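Local coordinates for protein nidogen-1 (Mus musculus, PDB 1GL4) that binds laminin tightly in basement membranes, and also collagen IV and perlecan, with perlecan-binding sites on the G2 beta-barrel described here, at residues G47-V52 and Y79-H84; G85-A90 and Y269-S274. One frame throughout, in Å; residues are numbered along the deposited sequence.

How the contacts relate
From the N terminus, the chain leaves the EGF-like module and enters the G2 beta-barrel with strand 49-62, which pairs with strand 69-81 as a beta hairpin; contact 1, between 47-52 and 79-84, closes that hairpin at its open end. Directly afterwards Gly85 leads into strand 86-92, which lies on the other side of strand 69-81, and contact 2 joins 85-90 to 269-274 near the C terminus, closing a much longer loop that holds most of the barrel. The two loops therefore follow in series and neither encloses the other. They meet where Tyr79 N probably hydrogen-bonds Tyr88 O at 2.9 Å and Val80 packs on Ser87; together they set strands 49-62, 69-81, 86-92 and 266-276 side by side in that order.

Contact 1 (G47-V52 and Y79-H84)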
# COMPACT_ATOMS: atom_id res chain seq x y z
N GLY A 47 -3.07 13.82 8.15
CA GLY A 47 -3.73 14.17 6.90
C GLY A 47 -2.84 14.50 5.71
O GLY A 47 -3.31 14.97 4.67
N SER A 48 -1.54 14.22 5.84
CA SER A 48 -0.60 14.52 4.77
C SER A 48 -0.31 13.37 3.81
O SER A 48 -0.38 12.20 4.19
CB SER A 48 0.73 14.99 5.37
OG SER A 48 1.39 13.90 6.01
N PRO A 49 0.02 13.70 2.55
CA PRO A 49 0.34 12.67 1.55
C PRO A 49 1.76 12.19 1.89
O PRO A 49 2.59 12.98 2.35
CB PRO A 49 0.34 13.44 0.23
CG PRO A 49 -0.57 14.60 0.49
CD PRO A 49 -0.19 15.01 1.90
N GLN A 50 2.03 10.90 1.68
CA GLN A 50 3.36 10.35 1.94
C GLN A 50 3.74 9.40 0.81
O GLN A 50 2.88 8.77 0.21
CB GLN A 50 3.39 9.58 3.27
CG GLN A 50 3.20 10.43 4.53
CD GLN A 50 4.31 11.45 4.75
OE1 GLN A 50 5.49 11.15 4.56
NE2 GLN A 50 3.94 12.66 5.18
N ARG A 51 5.04 9.31 0.54
CA ARG A 51 5.53 8.44 -0.52
C ARG A 51 6.56 7.45 0.02
O ARG A 51 7.33 7.78 0.92
CB ARG A 51 6.15 9.28 -1.64
CG ARG A 51 5.14 10.16 -2.36
CD ARG A 51 5.78 10.99 -3.47
NE ARG A 51 6.71 11.99 -2.94
CZ ARG A 51 7.33 12.90 -3.69
NH1 ARG A 51 7.12 12.95 -5.00
NH2 ARG A 51 8.15 13.77 -3.12
N VAL A 52 6.55 6.24 -0.54
CA VAL A 52 7.48 5.18 -0.14
C VAL A 52 8.24 4.74 -1.40
O VAL A 52 7.63 4.47 -2.43
CB VAL A 52 6.73 3.96 0.44
CG1 VAL A 52 7.71 3.08 1.21
CG2 VAL A 52 5.60 4.41 1.35
N TYR A 79 2.10 5.41 -2.85
CA TYR A 79 1.50 6.68 -2.43
C TYR A 79 0.31 6.45 -1.48
O TYR A 79 -0.51 5.53 -1.69
CB TYR A 79 1.02 7.44 -3.68
CG TYR A 79 0.59 8.89 -3.48
CD1 TYR A 79 1.49 9.94 -3.66
CD2 TYR A 79 -0.72 9.21 -3.11
CE1 TYR A 79 1.11 11.27 -3.49
CE2 TYR A 79 -1.12 10.55 -2.94
CZ TYR A 79 -0.20 11.57 -3.13
OH TYR A 79 -0.57 12.88 -2.97
N VAL A 80 0.23 7.26 -0.42
CA VAL A 80 -0.86 7.19 0.55
C VAL A 80 -1.09 8.55 1.19
O VAL A 80 -0.18 9.38 1.24
CB VAL A 80 -0.55 6.20 1.70
CG1 VAL A 80 -0.41 4.80 1.18
CG2 VAL A 80 0.73 6.63 2.40
N VAL A 81 -2.30 8.78 1.68
CA VAL A 81 -2.63 10.02 2.37
C VAL A 81 -3.03 9.64 3.79
O VAL A 81 -3.97 8.86 3.99
CB VAL A 81 -3.80 10.78 1.71
CG1 VAL A 81 -4.12 12.04 2.51
CG2 VAL A 81 -3.43 11.16 0.27
N MET A 82 -2.33 10.18 4.79
CA MET A 82 -2.63 9.85 6.17
C MET A 82 -4.12 10.00 6.48
O MET A 82 -4.75 10.99 6.11
CB MET A 82 -1.83 10.73 7.14
CG MET A 82 -0.31 10.66 6.96
SD MET A 82 0.41 9.00 7.10
CE MET A 82 -0.32 8.41 8.68
N ASN A 83 -4.67 8.98 7.14
CA ASN A 83 -6.07 8.94 7.55
C ASN A 83 -7.08 8.61 6.44
O ASN A 83 -8.29 8.59 6.70
CB ASN A 83 -6.47 10.25 8.24
CG ASN A 83 -7.51 10.05 9.33
OD1 ASN A 83 -8.06 11.01 9.86
ND2 ASN A 83 -7.76 8.79 9.68
N HIS A 84 -6.61 8.37 5.22
CA HIS A 84 -7.53 8.01 4.14
C HIS A 84 -7.66 6.48 4.06
O HIS A 84 -8.71 5.96 3.69
CB HIS A 84 -7.04 8.55 2.78
CG HIS A 84 -7.32 10.01 2.58
ND1 HIS A 84 -7.45 10.58 1.33
CD2 HIS A 84 -7.45 11.03 3.47
CE1 HIS A 84 -7.64 11.88 1.46
NE2 HIS A 84 -7.65 12.18 2.74
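Tyr79, near the end of strand 69-81, lies across from Arg51, its non-hydrogen-bonded partner. Its chi1 of -169° sets CG anti to the backbone N; the side chain lies beside Pro49, pointing the same way, with Pro49 CB 3.4 Å from Tyr79 OH. Arg51 CG touches the ring at CD1, the guanidinium plane 85° from that of the ring. A long aromatic residue suits this place, since it spans two neighbours on one face. Val80 makes the hydrogen-bonded pair with Gln50: Gln50 N gives to Val80 O at 2.7 Å and Val80 N returns to Gln50 O at 3.1 Å, while Val80 CG2 sits beside Gln50 CB. Val81 pairs with Pro49, whose lack of an N-H costs no bond to this partner strand. Beyond the strand, Met82 N still hydrogen-bonds Ser48 O, from above the carbonyl plane. The Met82 chain, bent at chi2 and chi3, brings SD to 4.1 Å from Gln50 CG. Gln50 NE2 donates to Ser48 OG at 3.0 Å, and Ser48 OG also bonds Ala45 O. The chemistry thus divides the pair: Gln50 and Val80 share one face, while Pro49, Arg51, Val81 and the perlecan-binding Tyr79 share the other, where the chain of another protein packs.

Contact 2 (G85-A90 and Y269-S274); sequences GRSYTA and YALSNS
Arg86 and Ser272 meet across a non-hydrogen-bonded pair, where Arg86 NH1 donates to Ser272 OG at 3.0 Å, the hydroxyl lying 23° out of the guanidinium plane. The chain is extended from CG to NE, and the guanidinium lays one face over Ala270 CB, 3.7 Å from NH2; a small alanine suits a place beneath a flat cation. NH1 also bonds Ser255 O. An alanine in place of Arg86 would probably leave Ser272 OG and Ser255 O without this donor and take the guanidinium off Ala270 CB. Backbone bonds run in reciprocal pairs: Ser87 with Leu271, and Thr89 with Tyr269, where Thr89 N reaches Tyr269 O at 2.8 Å. At the loop end Gly85 O receives Asn273 N at 2.6 Å and, weakly, Asn273 ND2. Glycine is needed there, because a CB would lie 2.8 Å from Asn273 O and jam against the preceding carbonyl. Water links the small polar side chains: one molecule bonds Ser87 OG at 3.0 Å and Thr89 OG1 at 2.7 Å. Ser87 and Thr89 share their face with Leu271 and Tyr269. The chemistry implies a strand pairing within the barrel whose buried hydroxyls are served by water, by Ser78 of strand 69-81 at Thr89 OG1 and by the carbonyl of Leu102 at Tyr269 OH, while on the face of Arg86, Tyr88, Ala270 and Ser272, Arg86 NH2 bonds the backbone of another protein's chain.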
# COMPACT_ATOMS: atom_id res chain seq x y z
N GLY A 85 -6.58 5.79 4.39
CA GLY A 85 -6.58 4.34 4.40
C GLY A 85 -6.35 3.60 3.09
O GLY A 85 -6.41 2.36 3.06
N ARG A 86 -6.07 4.31 2.00
CA ARG A 86 -5.85 3.62 0.73
C ARG A 86 -4.40 3.70 0.25
O ARG A 86 -3.83 4.79 0.12
CB ARG A 86 -6.79 4.18 -0.34
CG ARG A 86 -6.89 3.32 -1.61
CD ARG A 86 -8.15 3.66 -2.41
NE ARG A 86 -8.24 2.92 -3.66
CZ ARG A 86 -8.41 1.61 -3.76
NH1 ARG A 86 -8.52 0.85 -2.68
NH2 ARG A 86 -8.47 1.04 -4.97
N SER A 87 -3.79 2.55 -0.01
CA SER A 87 -2.41 2.53 -0.48
C SER A 87 -2.36 2.11 -1.94
O SER A 87 -2.99 1.12 -2.34
CB SER A 87 -1.56 1.57 0.37
OG SER A 87 -2.02 0.24 0.26
N TYR A 88 -1.61 2.87 -2.74
CA TYR A 88 -1.45 2.61 -4.17
C TYR A 88 0.02 2.28 -4.43
O TYR A 88 0.90 3.09 -4.15
CB TYR A 88 -1.83 3.85 -4.98
CG TYR A 88 -3.22 4.40 -4.73
CD1 TYR A 88 -3.51 5.11 -3.57
CD2 TYR A 88 -4.23 4.24 -5.68
CE1 TYR A 88 -4.77 5.67 -3.36
CE2 TYR A 88 -5.50 4.80 -5.49
CZ TYR A 88 -5.76 5.51 -4.32
OH TYR A 88 -7.00 6.07 -4.12
N THR A 89 0.29 1.09 -4.97
CA THR A 89 1.67 0.70 -5.23
C THR A 89 1.95 0.35 -6.69
O THR A 89 1.14 -0.30 -7.36
CB THR A 89 2.07 -0.53 -4.35
OG1 THR A 89 1.92 -0.19 -2.96
CG2 THR A 89 3.51 -0.94 -4.61
N ALA A 90 3.10 0.81 -7.19
CA ALA A 90 3.52 0.55 -8.57
C ALA A 90 4.91 -0.07 -8.55
O ALA A 90 5.81 0.42 -7.86
CB ALA A 90 3.53 1.84 -9.38
N TYR A 269 -0.84 -2.54 -7.47
CA TYR A 269 -1.63 -3.08 -6.36
C TYR A 269 -2.30 -1.91 -5.62
O TYR A 269 -1.64 -0.91 -5.34
CB TYR A 269 -0.74 -3.82 -5.36
CG TYR A 269 0.01 -5.02 -5.88
CD1 TYR A 269 1.37 -5.17 -5.60
CD2 TYR A 269 -0.64 -6.05 -6.56
CE1 TYR A 269 2.07 -6.32 -5.98
CE2 TYR A 269 0.06 -7.21 -6.95
CZ TYR A 269 1.41 -7.33 -6.65
OH TYR A 269 2.10 -8.47 -6.99
N ALA A 270 -3.58 -2.04 -5.30
CA ALA A 270 -4.27 -0.99 -4.55
C ALA A 270 -5.26 -1.60 -3.57
O ALA A 270 -5.95 -2.57 -3.90
CB ALA A 270 -5.00 -0.05 -5.51
N LEU A 271 -5.30 -1.07 -2.35
CA LEU A 271 -6.23 -1.55 -1.34
C LEU A 271 -6.53 -0.55 -0.22
O LEU A 271 -5.74 0.35 0.08
CB LEU A 271 -5.74 -2.89 -0.74
CG LEU A 271 -4.28 -3.24 -0.45
CD1 LEU A 271 -4.23 -4.63 0.20
CD2 LEU A 271 -3.47 -3.25 -1.72
N SER A 272 -7.71 -0.72 0.39
CA SER A 272 -8.16 0.15 1.47
C SER A 272 -8.05 -0.58 2.81
O SER A 272 -8.40 -1.75 2.91
CB SER A 272 -9.59 0.59 1.20
OG SER A 272 -9.64 1.39 0.03
N ASN A 273 -7.59 0.14 3.84
CA ASN A 273 -7.36 -0.47 5.15
C ASN A 273 -7.84 0.31 6.38
O ASN A 273 -7.73 1.54 6.43
CB ASN A 273 -5.85 -0.70 5.32
CG ASN A 273 -5.25 -1.48 4.18
OD1 ASN A 273 -5.01 -2.68 4.30
ND2 ASN A 273 -5.02 -0.81 3.05
N SER A 274 -8.34 -0.43 7.37
CA SER A 274 -8.79 0.10 8.66
C SER A 274 -8.25 -0.83 9.74
O SER A 274 -8.26 -2.05 9.57
CB SER A 274 -10.32 0.13 8.75
OG SER A 274 -10.86 1.23 8.03
O HOH W 1 -0.53 -0.95 -2.07